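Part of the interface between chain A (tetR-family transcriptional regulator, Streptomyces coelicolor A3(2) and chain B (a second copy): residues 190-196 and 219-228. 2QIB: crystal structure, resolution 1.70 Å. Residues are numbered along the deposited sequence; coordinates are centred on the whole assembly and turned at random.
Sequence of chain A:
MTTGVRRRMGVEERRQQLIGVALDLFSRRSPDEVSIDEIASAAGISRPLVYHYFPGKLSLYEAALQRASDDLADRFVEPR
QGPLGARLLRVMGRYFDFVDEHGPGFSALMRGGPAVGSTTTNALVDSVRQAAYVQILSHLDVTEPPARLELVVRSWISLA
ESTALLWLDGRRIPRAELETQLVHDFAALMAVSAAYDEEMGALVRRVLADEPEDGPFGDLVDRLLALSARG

Chain A (190-196) MAVSAAY
Chain B, residues 219-228: DLVDRLLALS

Two helices from two copies of one protein cross almost at right angles: the axes of A190-194 and B219-227 approach to 9.8 Å, with 94° between their N-to-C directions. Both helices begin earlier in their chains, and phi/psi values near -62/-42 hold through most of each. The register is defined by the nearest CA pairs, Ala A191 CA to Leu B224 CA at 6.8 Å and Val A192 CA to Leu B220 CA at 7.0 Å. The stretches bury 312 Å² together, and no hydrogen bond crosses between them, so the contact rests on packing.

Asp B219 (chi1 t) has its CA-to-CB bond directed toward the chain A stretch, but its OD2 stays 5.4 Å from Ala A195 CB, too far for a contact; within chain B, its OD2 accepts a weak hydrogen bond from Arg B223 NE at 3.3 Å (165°), part of a salt bridge. Leu B220 (t, chi2 79°) leaves its backbone sideways, yet its CD1 reaches Val A192 CG2 at 3.9 Å; the valine, chi1 t, makes this contact although its CA-to-CB bond points away. Val B221 and Asp B222 are out of reach of that stretch.

The CA-to-CB bond of Arg B223 points toward the 190-196 stretch, with chi angles of -163°, 150°, -58° and -78°. Its CD lies 3.1 Å from Ala A191 O, a close carbon-oxygen approach, while Ala A195 CB covers one guanidinium face, 3.4 Å from Arg B223 CZ. The small methyl thus packs against the flat group without a polar bond.

Leu B224 (chi1 -89°, chi2 -11°) brings CD1 to 3.7 Å from Ala A191 CB. One turn on, beyond the out-of-reach Leu B225 and Ala B226, the CA-to-CB bond of Leu B227 (m, t) likewise points toward the 190-196 stretch; its CD1 lies 3.8 Å from both Ala A191 CB and Ala A194 CB, bridging methyls three residues apart. Ser B228 (p) makes no contact with the chain A stretch.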

HETATM    1  N   MSE A 190      -9.718   0.962  12.387  1.00 17.54           N
HETATM    2  CA  MSE A 190     -10.015   0.086  13.509  1.00 19.43           C
HETATM    3  C   MSE A 190     -11.499   0.133  13.845  1.00 18.75           C
HETATM    4  O   MSE A 190     -12.109  -0.900  14.123  1.00 19.79           O
HETATM    5  CB  MSE A 190      -9.194   0.486  14.728  1.00 19.95           C
HETATM    6  CG  MSE A 190      -7.717   0.485  14.422  1.00 25.61           C
HETATM    7 SE   MSE A 190      -6.941  -1.194  14.997  1.00 51.60          SE
HETATM    8  CE  MSE A 190      -7.084  -0.589  16.907  1.00 37.61           C
ATOM      9  N   ALA A 191     -12.090   1.324  13.849  1.00 18.40           N
ATOM     10  CA  ALA A 191     -13.522   1.443  14.143  1.00 17.92           C
ATOM     11  C   ALA A 191     -14.413   0.705  13.136  1.00 18.14           C
ATOM     12  O   ALA A 191     -15.445   0.135  13.511  1.00 19.05           O
ATOM     13  CB  ALA A 191     -13.933   2.872  14.217  1.00 18.73           C
ATOM     14  N   VAL A 192     -14.036   0.740  11.867  1.00 17.79           N
ATOM     15  CA  VAL A 192     -14.790   0.032  10.834  1.00 18.39           C
ATOM     16  C   VAL A 192     -14.785  -1.470  11.135  1.00 18.32           C
ATOM     17  O   VAL A 192     -15.837  -2.116  11.115  1.00 19.96           O
ATOM     18  CB  VAL A 192     -14.253   0.333   9.404  1.00 17.45           C
ATOM     19  CG1 VAL A 192     -14.840  -0.623   8.385  1.00 19.62           C
ATOM     20  CG2 VAL A 192     -14.607   1.775   9.026  1.00 17.03           C
ATOM     21  N   SER A 193     -13.612  -2.008  11.454  1.00 18.32           N
ATOM     22  CA  SER A 193     -13.481  -3.432  11.755  1.00 19.88           C
ATOM     23  C   SER A 193     -14.269  -3.801  13.016  1.00 20.93           C
ATOM     24  O   SER A 193     -14.872  -4.858  13.082  1.00 21.66           O
ATOM     25  CB  SER A 193     -12.028  -3.818  11.945  1.00 20.47           C
ATOM     26  OG  SER A 193     -11.895  -5.207  12.220  1.00 21.61           O
ATOM     27  N   ALA A 194     -14.242  -2.935  14.017  1.00 22.34           N
ATOM     28  CA  ALA A 194     -14.997  -3.168  15.276  1.00 23.87           C
ATOM     29  C   ALA A 194     -16.474  -3.543  15.061  1.00 25.77           C
ATOM     30  O   ALA A 194     -17.099  -4.200  15.930  1.00 27.12           O
ATOM     31  CB  ALA A 194     -14.879  -1.947  16.178  1.00 23.44           C
ATOM     32  N   ALA A 195     -17.041  -3.156  13.917  1.00 26.89           N
ATOM     33  CA  ALA A 195     -18.445  -3.488  13.612  1.00 27.95           C
ATOM     34  C   ALA A 195     -18.745  -4.992  13.508  1.00 28.99           C
ATOM     35  O   ALA A 195     -19.868  -5.434  13.731  1.00 29.92           O
ATOM     36  CB  ALA A 195     -18.900  -2.751  12.335  1.00 28.22           C
ATOM     37  N   TYR A 196     -17.733  -5.780  13.183  1.00 29.75           N
ATOM     38  CA  TYR A 196     -17.929  -7.173  12.816  1.00 31.06           C
ATOM     39  C   TYR A 196     -17.455  -8.109  13.892  1.00 31.16           C
ATOM     40  O   TYR A 196     -17.579  -9.331  13.739  1.00 31.79           O
ATOM     41  CB  TYR A 196     -17.130  -7.462  11.534  1.00 31.32           C
ATOM     42  CG  TYR A 196     -17.406  -6.447  10.447  1.00 32.30           C
ATOM     43  CD1 TYR A 196     -18.684  -6.335   9.886  1.00 32.01           C
ATOM     44  CD2 TYR A 196     -16.400  -5.573  10.002  1.00 31.78           C
ATOM     45  CE1 TYR A 196     -18.960  -5.388   8.897  1.00 34.80           C
ATOM     46  CE2 TYR A 196     -16.666  -4.616   9.010  1.00 33.26           C
ATOM     47  CZ  TYR A 196     -17.948  -4.533   8.463  1.00 34.23           C
ATOM     48  OH  TYR A 196     -18.242  -3.598   7.491  1.00 35.03           O
TER
ATOM     49  N   ASP B 219     -23.267   5.431   9.081  1.00 45.60           N
ATOM     50  CA  ASP B 219     -22.941   4.345  10.001  1.00 45.75           C
ATOM     51  C   ASP B 219     -21.569   4.535  10.659  1.00 45.32           C
ATOM     52  O   ASP B 219     -21.405   4.239  11.853  1.00 45.15           O
ATOM     53  CB  ASP B 219     -23.007   2.995   9.280  1.00 46.57           C
ATOM     54  CG  ASP B 219     -22.824   1.828  10.224  1.00 48.06           C
ATOM     55  OD1 ASP B 219     -23.849   1.310  10.729  1.00 50.64           O
ATOM     56  OD2 ASP B 219     -21.658   1.451  10.478  1.00 49.84           O
ATOM     57  N   LEU B 220     -20.602   5.014   9.867  1.00 44.16           N
ATOM     58  CA  LEU B 220     -19.252   5.346  10.344  1.00 43.46           C
ATOM     59  C   LEU B 220     -19.291   6.439  11.417  1.00 42.69           C
ATOM     60  O   LEU B 220     -18.615   6.342  12.445  1.00 42.55           O
ATOM     61  CB  LEU B 220     -18.351   5.776   9.173  1.00 43.17           C
ATOM     62  CG  LEU B 220     -16.987   6.373   9.542  1.00 44.33           C
ATOM     63  CD1 LEU B 220     -15.961   5.291   9.910  1.00 44.00           C
ATOM     64  CD2 LEU B 220     -16.461   7.269   8.432  1.00 44.54           C
ATOM     65  N   VAL B 221     -20.085   7.473  11.163  1.00 42.29           N
ATOM     66  CA  VAL B 221     -20.220   8.605  12.085  1.00 42.01           C
ATOM     67  C   VAL B 221     -20.886   8.146  13.390  1.00 42.22           C
ATOM     68  O   VAL B 221     -20.432   8.490  14.484  1.00 42.12           O
ATOM     69  CB  VAL B 221     -20.963   9.786  11.412  1.00 42.02           C
ATOM     70  CG1 VAL B 221     -21.214  10.915  12.399  1.00 40.77           C
ATOM     71  CG2 VAL B 221     -20.160  10.285  10.190  1.00 40.98           C
ATOM     72  N   ASP B 222     -21.935   7.338  13.254  1.00 43.09           N
ATOM     73  CA  ASP B 222     -22.577   6.686  14.395  1.00 43.93           C
ATOM     74  C   ASP B 222     -21.602   5.821  15.197  1.00 43.73           C
ATOM     75  O   ASP B 222     -21.570   5.890  16.427  1.00 43.92           O
ATOM     76  CB  ASP B 222     -23.770   5.854  13.920  1.00 44.48           C
ATOM     77  CG  ASP B 222     -24.937   6.716  13.457  1.00 46.02           C
ATOM     78  OD1 ASP B 222     -25.083   7.842  13.969  1.00 47.97           O
ATOM     79  OD2 ASP B 222     -25.715   6.267  12.587  1.00 48.95           O
ATOM     80  N   ARG B 223     -20.795   5.033  14.484  1.00 43.75           N
ATOM     81  CA  ARG B 223     -19.787   4.162  15.082  1.00 43.52           C
ATOM     82  C   ARG B 223     -18.724   4.954  15.867  1.00 43.48           C
ATOM     83  O   ARG B 223     -18.448   4.642  17.032  1.00 43.25           O
ATOM     84  CB  ARG B 223     -19.152   3.299  13.985  1.00 43.90           C
ATOM     85  CG  ARG B 223     -18.395   2.073  14.468  1.00 44.52           C
ATOM     86  CD  ARG B 223     -18.442   0.950  13.441  1.00 44.52           C
ATOM     87  NE  ARG B 223     -19.815   0.555  13.122  1.00 45.97           N
ATOM     88  CZ  ARG B 223     -20.582  -0.212  13.901  1.00 46.39           C
ATOM     89  NH1 ARG B 223     -20.117  -0.671  15.060  1.00 44.71           N
ATOM     90  NH2 ARG B 223     -21.824  -0.514  13.522  1.00 47.28           N
ATOM     91  N   LEU B 224     -18.143   5.982  15.241  1.00 43.11           N
ATOM     92  CA  LEU B 224     -17.166   6.845  15.911  1.00 43.03           C
ATOM     93  C   LEU B 224     -17.767   7.530  17.133  1.00 43.44           C
ATOM     94  O   LEU B 224     -17.069   7.804  18.111  1.00 43.05           O
ATOM     95  CB  LEU B 224     -16.627   7.922  14.967  1.00 42.81           C
ATOM     96  CG  LEU B 224     -15.402   7.755  14.051  1.00 43.49           C
ATOM     97  CD1 LEU B 224     -14.540   6.517  14.286  1.00 42.34           C
ATOM     98  CD2 LEU B 224     -15.756   7.910  12.588  1.00 43.27           C
ATOM     99  N   LEU B 225     -19.060   7.829  17.051  1.00 43.70           N
ATOM    100  CA  LEU B 225     -19.786   8.390  18.183  1.00 44.40           C
ATOM    101  C   LEU B 225     -19.859   7.314  19.273  1.00 44.41           C
ATOM    102  O   LEU B 225     -19.423   7.543  20.399  1.00 45.06           O
ATOM    103  CB  LEU B 225     -21.189   8.830  17.745  1.00 44.29           C
ATOM    104  CG  LEU B 225     -21.670  10.269  17.954  1.00 44.82           C
ATOM    105  CD1 LEU B 225     -23.176  10.332  17.710  1.00 44.49           C
ATOM    106  CD2 LEU B 225     -21.305  10.860  19.327  1.00 44.58           C
ATOM    107  N   ALA B 226     -20.359   6.132  18.902  1.00 44.62           N
ATOM    108  CA  ALA B 226     -20.662   5.036  19.840  1.00 44.63           C
ATOM    109  C   ALA B 226     -19.457   4.315  20.443  1.00 44.85           C
ATOM    110  O   ALA B 226     -19.524   3.848  21.580  1.00 44.70           O
ATOM    111  CB  ALA B 226     -21.597   4.023  19.184  1.00 44.67           C
ATOM    112  N   LEU B 227     -18.370   4.193  19.678  1.00 44.80           N
ATOM    113  CA  LEU B 227     -17.140   3.568  20.191  1.00 44.69           C
ATOM    114  C   LEU B 227     -16.312   4.523  21.058  1.00 44.80           C
ATOM    115  O   LEU B 227     -15.443   4.079  21.813  1.00 44.68           O
ATOM    116  CB  LEU B 227     -16.282   2.988  19.058  1.00 44.33           C
ATOM    117  CG  LEU B 227     -16.777   1.684  18.406  1.00 44.29           C
ATOM    118  CD1 LEU B 227     -16.105   1.492  17.061  1.00 42.57           C
ATOM    119  CD2 LEU B 227     -16.563   0.456  19.293  1.00 43.12           C
ATOM    120  N   SER B 228     -16.582   5.822  20.947  1.00 44.83           N
ATOM    121  CA  SER B 228     -15.976   6.795  21.859  1.00 45.14           C
ATOM    122  C   SER B 228     -16.861   7.047  23.088  1.00 45.14           C
ATOM    123  O   SER B 228     -16.954   8.185  23.574  1.00 45.30           O
ATOM    124  CB  SER B 228     -15.720   8.105  21.147  1.00 44.88           C
ATOM    125  OG  SER B 228     -16.936   8.639  20.683  1.00 45.19           O
TER